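Local coordinates for TIR protein (Paracoccus denitrificans PD1222, PDB 3H16) that is a bacterial TIR-domain protein whose domain folds around a parallel beta-sheet flanked by helices, at residues Ser82-Trp90 with Lys115-Phe124. Residues are numbered along the deposited sequence; the frame is centred on the assembly and turned at random.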
ATOM      1  N   SER B  82      -3.103  18.445   5.240  1.00 28.23           N
ATOM      2  CA  SER B  82      -2.570  19.673   4.658  1.00 28.50           C
ATOM      3  C   SER B  82      -2.164  20.645   5.763  1.00 29.77           C
ATOM      4  O   SER B  82      -2.430  20.416   6.947  1.00 30.55           O
ATOM      5  CB  SER B  82      -3.633  20.343   3.805  1.00 27.22           C
ATOM      6  OG  SER B  82      -4.655  20.851   4.647  1.00 26.81           O
ATOM      7  N   THR B  83      -1.533  21.742   5.364  1.00 29.96           N
ATOM      8  CA  THR B  83      -1.116  22.760   6.314  1.00 28.86           C
ATOM      9  C   THR B  83      -2.307  23.198   7.157  1.00 28.68           C
ATOM     10  O   THR B  83      -2.173  23.374   8.367  1.00 28.59           O
ATOM     11  CB  THR B  83      -0.556  23.988   5.595  1.00 28.23           C
ATOM     12  OG1 THR B  83       0.594  23.603   4.841  1.00 31.58           O
ATOM     13  CG2 THR B  83      -0.162  25.067   6.595  1.00 27.54           C
ATOM     14  N   HIS B  84      -3.458  23.383   6.507  1.00 28.64           N
ATOM     15  CA  HIS B  84      -4.700  23.799   7.172  1.00 27.81           C
ATOM     16  C   HIS B  84      -5.133  22.826   8.247  1.00 25.85           C
ATOM     17  O   HIS B  84      -5.616  23.230   9.303  1.00 24.09           O
ATOM     18  CB  HIS B  84      -5.849  23.920   6.166  1.00 27.99           C
ATOM     19  CG  HIS B  84      -5.698  25.058   5.213  1.00 30.78           C
ATOM     20  ND1 HIS B  84      -5.635  26.371   5.629  1.00 30.67           N
ATOM     21  CD2 HIS B  84      -5.602  25.083   3.864  1.00 31.60           C
ATOM     22  CE1 HIS B  84      -5.507  27.157   4.577  1.00 31.31           C
ATOM     23  NE2 HIS B  84      -5.485  26.400   3.494  1.00 33.65           N
ATOM     24  N   PHE B  85      -4.986  21.537   7.968  1.00 25.45           N
ATOM     25  CA  PHE B  85      -5.373  20.539   8.947  1.00 25.84           C
ATOM     26  C   PHE B  85      -4.320  20.512  10.051  1.00 26.30           C
ATOM     27  O   PHE B  85      -4.618  20.169  11.199  1.00 28.27           O
ATOM     28  CB  PHE B  85      -5.515  19.177   8.274  1.00 24.16           C
ATOM     29  CG  PHE B  85      -5.765  18.047   9.227  1.00 23.09           C
ATOM     30  CD1 PHE B  85      -4.704  17.386   9.835  1.00 20.70           C
ATOM     31  CD2 PHE B  85      -7.060  17.619   9.492  1.00 23.44           C
ATOM     32  CE1 PHE B  85      -4.926  16.314  10.686  1.00 23.82           C
ATOM     33  CE2 PHE B  85      -7.297  16.544  10.346  1.00 23.19           C
ATOM     34  CZ  PHE B  85      -6.225  15.887  10.943  1.00 23.95           C
ATOM     35  N   PHE B  86      -3.089  20.889   9.709  1.00 25.17           N
ATOM     36  CA  PHE B  86      -2.019  20.904  10.703  1.00 27.84           C
ATOM     37  C   PHE B  86      -2.126  22.102  11.642  1.00 29.63           C
ATOM     38  O   PHE B  86      -1.891  21.978  12.846  1.00 28.82           O
ATOM     39  CB  PHE B  86      -0.637  20.924  10.041  1.00 25.59           C
ATOM     40  CG  PHE B  86      -0.311  19.682   9.262  1.00 24.99           C
ATOM     41  CD1 PHE B  86      -0.946  18.478   9.542  1.00 24.20           C
ATOM     42  CD2 PHE B  86       0.675  19.706   8.281  1.00 25.26           C
ATOM     43  CE1 PHE B  86      -0.599  17.307   8.854  1.00 25.61           C
ATOM     44  CE2 PHE B  86       1.031  18.550   7.593  1.00 26.86           C
ATOM     45  CZ  PHE B  86       0.389  17.343   7.884  1.00 27.97           C
ATOM     46  N   LYS B  87      -2.488  23.257  11.096  1.00 31.64           N
ATOM     47  CA  LYS B  87      -2.602  24.459  11.897  1.00 35.23           C
ATOM     48  C   LYS B  87      -3.780  24.464  12.850  1.00 34.77           C
ATOM     49  O   LYS B  87      -4.082  25.491  13.446  1.00 33.69           O
ATOM     50  CB  LYS B  87      -2.654  25.691  10.995  1.00 40.33           C
ATOM     51  CG  LYS B  87      -1.349  25.936  10.249  1.00 50.09           C
ATOM     52  CD  LYS B  87      -1.283  27.332   9.656  1.00 56.41           C
ATOM     53  CE  LYS B  87       0.060  27.580   8.986  1.00 59.95           C
ATOM     54  NZ  LYS B  87       0.134  28.947   8.406  1.00 63.09           N
ATOM     55  N   LYS B  88      -4.444  23.323  13.004  1.00 34.46           N
ATOM     56  CA  LYS B  88      -5.578  23.245  13.920  1.00 37.66           C
ATOM     57  C   LYS B  88      -5.108  22.930  15.345  1.00 43.43           C
ATOM     58  O   LYS B  88      -5.876  23.053  16.299  1.00 43.67           O
ATOM     59  CB  LYS B  88      -6.579  22.175  13.461  1.00 33.56           C
ATOM     60  CG  LYS B  88      -7.356  22.510  12.191  1.00 29.35           C
ATOM     61  CD  LYS B  88      -8.371  23.609  12.430  1.00 26.92           C
ATOM     62  CE  LYS B  88      -9.051  24.017  11.148  1.00 24.32           C
ATOM     63  NZ  LYS B  88      -8.028  24.391  10.157  1.00 25.59           N
ATOM     64  N   GLU B  89      -3.850  22.518  15.482  1.00 51.13           N
ATOM     65  CA  GLU B  89      -3.273  22.193  16.787  1.00 57.72           C
ATOM     66  C   GLU B  89      -4.007  21.071  17.524  1.00 54.26           C
ATOM     67  O   GLU B  89      -4.540  21.284  18.610  1.00 51.08           O
ATOM     68  CB  GLU B  89      -3.253  23.433  17.688  1.00 68.34           C
ATOM     69  CG  GLU B  89      -2.361  24.563  17.216  1.00 84.51           C
ATOM     70  CD  GLU B  89      -2.164  25.620  18.290  1.00 91.46           C
ATOM     71  OE1 GLU B  89      -3.169  26.211  18.742  1.00 92.10           O
ATOM     72  OE2 GLU B  89      -1.004  25.855  18.688  1.00 95.01           O
ATOM     73  N   TRP B  90      -4.037  19.880  16.945  1.00 50.67           N
ATOM     74  CA  TRP B  90      -4.713  18.778  17.606  1.00 46.69           C
ATOM     75  C   TRP B  90      -3.765  18.194  18.635  1.00 47.07           C
ATOM     76  O   TRP B  90      -2.576  18.040  18.361  1.00 45.33           O
ATOM     77  CB  TRP B  90      -5.067  17.671  16.612  1.00 44.54           C
ATOM     78  CG  TRP B  90      -5.728  18.120  15.357  1.00 42.73           C
ATOM     79  CD1 TRP B  90      -5.151  18.244  14.127  1.00 41.98           C
ATOM     80  CD2 TRP B  90      -7.099  18.474  15.196  1.00 41.56           C
ATOM     81  NE1 TRP B  90      -6.081  18.650  13.207  1.00 42.41           N
ATOM     82  CE2 TRP B  90      -7.288  18.801  13.835  1.00 41.42           C
ATOM     83  CE3 TRP B  90      -8.192  18.546  16.068  1.00 41.20           C
ATOM     84  CZ2 TRP B  90      -8.524  19.197  13.323  1.00 40.34           C
ATOM     85  CZ3 TRP B  90      -9.423  18.937  15.559  1.00 42.40           C
ATOM     86  CH2 TRP B  90      -9.578  19.259  14.194  1.00 40.85           C
ATOM     87  N   LYS B 115      -0.156  19.284  -0.712  1.00 27.31           N
ATOM     88  CA  LYS B 115       0.643  20.500  -0.715  1.00 28.34           C
ATOM     89  C   LYS B 115       1.447  20.699   0.570  1.00 26.54           C
ATOM     90  O   LYS B 115       1.665  21.822   1.021  1.00 26.17           O
ATOM     91  CB  LYS B 115      -0.262  21.705  -0.995  1.00 31.41           C
ATOM     92  CG  LYS B 115      -0.915  21.646  -2.383  1.00 37.63           C
ATOM     93  CD  LYS B 115      -2.002  22.699  -2.588  1.00 40.82           C
ATOM     94  CE  LYS B 115      -1.434  24.111  -2.673  1.00 42.44           C
ATOM     95  NZ  LYS B 115      -0.502  24.268  -3.826  1.00 47.76           N
ATOM     96  N   VAL B 116       1.905  19.591   1.146  1.00 26.39           N
ATOM     97  CA  VAL B 116       2.709  19.636   2.365  1.00 24.53           C
ATOM     98  C   VAL B 116       4.080  18.979   2.167  1.00 26.18           C
ATOM     99  O   VAL B 116       4.239  18.065   1.352  1.00 26.42           O
ATOM    100  CB  VAL B 116       2.008  18.914   3.537  1.00 20.80           C
ATOM    101  CG1 VAL B 116       0.684  19.588   3.845  1.00 17.36           C
ATOM    102  CG2 VAL B 116       1.819  17.433   3.204  1.00 14.68           C
ATOM    103  N   SER B 117       5.067  19.458   2.919  1.00 27.35           N
ATOM    104  CA  SER B 117       6.408  18.892   2.860  1.00 27.85           C
ATOM    105  C   SER B 117       6.497  17.835   3.958  1.00 28.88           C
ATOM    106  O   SER B 117       5.764  17.893   4.949  1.00 27.73           O
ATOM    107  CB  SER B 117       7.464  19.969   3.109  1.00 23.93           C
ATOM    108  OG  SER B 117       7.429  20.413   4.458  1.00 24.27           O
ATOM    109  N   LYS B 118       7.390  16.871   3.769  1.00 31.18           N
ATOM    110  CA  LYS B 118       7.604  15.793   4.733  1.00 33.31           C
ATOM    111  C   LYS B 118       8.060  16.355   6.086  1.00 33.77           C
ATOM    112  O   LYS B 118       7.599  15.912   7.143  1.00 31.31           O
ATOM    113  CB  LYS B 118       8.657  14.831   4.179  1.00 37.25           C
ATOM    114  CG  LYS B 118       8.780  13.509   4.908  1.00 43.78           C
ATOM    115  CD  LYS B 118       9.753  12.598   4.170  1.00 48.16           C
ATOM    116  CE  LYS B 118       9.847  11.229   4.812  1.00 51.66           C
ATOM    117  NZ  LYS B 118      10.849  10.388   4.103  1.00 51.40           N
ATOM    118  N   ASP B 119       8.965  17.329   6.053  1.00 35.00           N
ATOM    119  CA  ASP B 119       9.463  17.937   7.286  1.00 38.84           C
ATOM    120  C   ASP B 119       8.289  18.582   7.988  1.00 36.54           C
ATOM    121  O   ASP B 119       8.192  18.561   9.211  1.00 31.61           O
ATOM    122  CB  ASP B 119      10.535  18.998   6.988  1.00 46.60           C
ATOM    123  CG  ASP B 119      11.891  18.388   6.644  1.00 55.36           C
ATOM    124  OD1 ASP B 119      12.544  18.862   5.684  1.00 59.66           O
ATOM    125  OD2 ASP B 119      12.301  17.436   7.343  1.00 60.59           O
ATOM    126  N   GLU B 120       7.394  19.150   7.187  1.00 36.27           N
ATOM    127  CA  GLU B 120       6.201  19.806   7.699  1.00 36.41           C
ATOM    128  C   GLU B 120       5.338  18.755   8.399  1.00 34.94           C
ATOM    129  O   GLU B 120       4.821  18.983   9.497  1.00 37.46           O
ATOM    130  CB  GLU B 120       5.432  20.425   6.540  1.00 40.57           C
ATOM    131  CG  GLU B 120       4.685  21.680   6.878  1.00 43.33           C
ATOM    132  CD  GLU B 120       3.932  22.222   5.685  1.00 45.57           C
ATOM    133  OE1 GLU B 120       4.547  22.375   4.607  1.00 42.36           O
ATOM    134  OE2 GLU B 120       2.723  22.497   5.829  1.00 50.93           O
ATOM    135  N   VAL B 121       5.198  17.599   7.758  1.00 32.10           N
ATOM    136  CA  VAL B 121       4.412  16.511   8.316  1.00 27.79           C
ATOM    137  C   VAL B 121       5.054  16.073   9.634  1.00 26.84           C
ATOM    138  O   VAL B 121       4.396  16.064  10.671  1.00 26.07           O
ATOM    139  CB  VAL B 121       4.326  15.337   7.311  1.00 25.35           C
ATOM    140  CG1 VAL B 121       3.541  14.172   7.891  1.00 25.10           C
ATOM    141  CG2 VAL B 121       3.655  15.817   6.049  1.00 25.78           C
ATOM    142  N   ALA B 122       6.340  15.742   9.602  1.00 23.07           N
ATOM    143  CA  ALA B 122       7.040  15.340  10.823  1.00 24.43           C
ATOM    144  C   ALA B 122       6.814  16.325  11.969  1.00 25.35           C
ATOM    145  O   ALA B 122       6.668  15.909  13.118  1.00 26.17           O
ATOM    146  CB  ALA B 122       8.546  15.191  10.563  1.00 16.42           C
ATOM    147  N   SER B 123       6.805  17.623  11.661  1.00 28.84           N
ATOM    148  CA  SER B 123       6.592  18.652  12.681  1.00 32.96           C
ATOM    149  C   SER B 123       5.239  18.481  13.360  1.00 37.18           C
ATOM    150  O   SER B 123       5.099  18.692  14.568  1.00 37.96           O
ATOM    151  CB  SER B 123       6.662  20.047  12.071  1.00 30.74           C
ATOM    152  OG  SER B 123       8.002  20.443  11.875  1.00 34.86           O
ATOM    153  N   PHE B 124       4.241  18.098  12.576  1.00 40.00           N
ATOM    154  CA  PHE B 124       2.910  17.901  13.109  1.00 43.51           C
ATOM    155  C   PHE B 124       2.825  16.572  13.853  1.00 41.73           C
ATOM    156  O   PHE B 124       2.324  16.516  14.978  1.00 43.86           O
ATOM    157  CB  PHE B 124       1.890  17.931  11.970  1.00 50.79           C
ATOM    158  CG  PHE B 124       0.539  17.405  12.351  1.00 57.74           C
ATOM    159  CD1 PHE B 124      -0.227  18.048  13.320  1.00 62.50           C
ATOM    160  CD2 PHE B 124       0.030  16.261  11.742  1.00 60.76           C
ATOM    161  CE1 PHE B 124      -1.484  17.559  13.675  1.00 63.65           C
ATOM    162  CE2 PHE B 124      -1.226  15.763  12.087  1.00 62.54           C
ATOM    163  CZ  PHE B 124      -1.985  16.415  13.057  1.00 63.61           C
TER
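Phe86 and Phe124 pack their rings together where helices 83-86 and 118-124 meet, each helix following a strand (74-81 and 109-113) of the parallel sheet of this TIR domain. Phe86 is the bump: its ring enters a hollow walled by Val116, Val121 and Phe124. Over one face sits Phe124 CB, 3.9 Å from the Phe86 ring centroid and 16° off the ring normal, a CH-pi contact. The two ring planes lie 26° apart but are slid so that they barely overlap. Val121 CG2 closes the hollow at Phe86 CZ (4.0 Å). Phe124 is the reciprocal bump; with CG anti to its backbone N (chi1 166°), its ring comes up beside the packed pair Phe85 and Trp90, where its CZ meets Phe85 CE1 at 3.8 Å and its CE1 lies at the indole edge, completing an aromatic cluster. Leu95 of helix 92-95 also touches Phe124 and Trp90. A smaller knob, Val116 CG1, lies 3.4 Å from Ser82 CA, at the start of helix 83-86. Beside this apolar fit, Glu120 OE1 accepts a weak bond from Ser117 N, one half of a capping box, while OE2 crosses the interface: Thr83 OG1 donates to the syn lone pair of Glu120 OE2 at 2.6 Å.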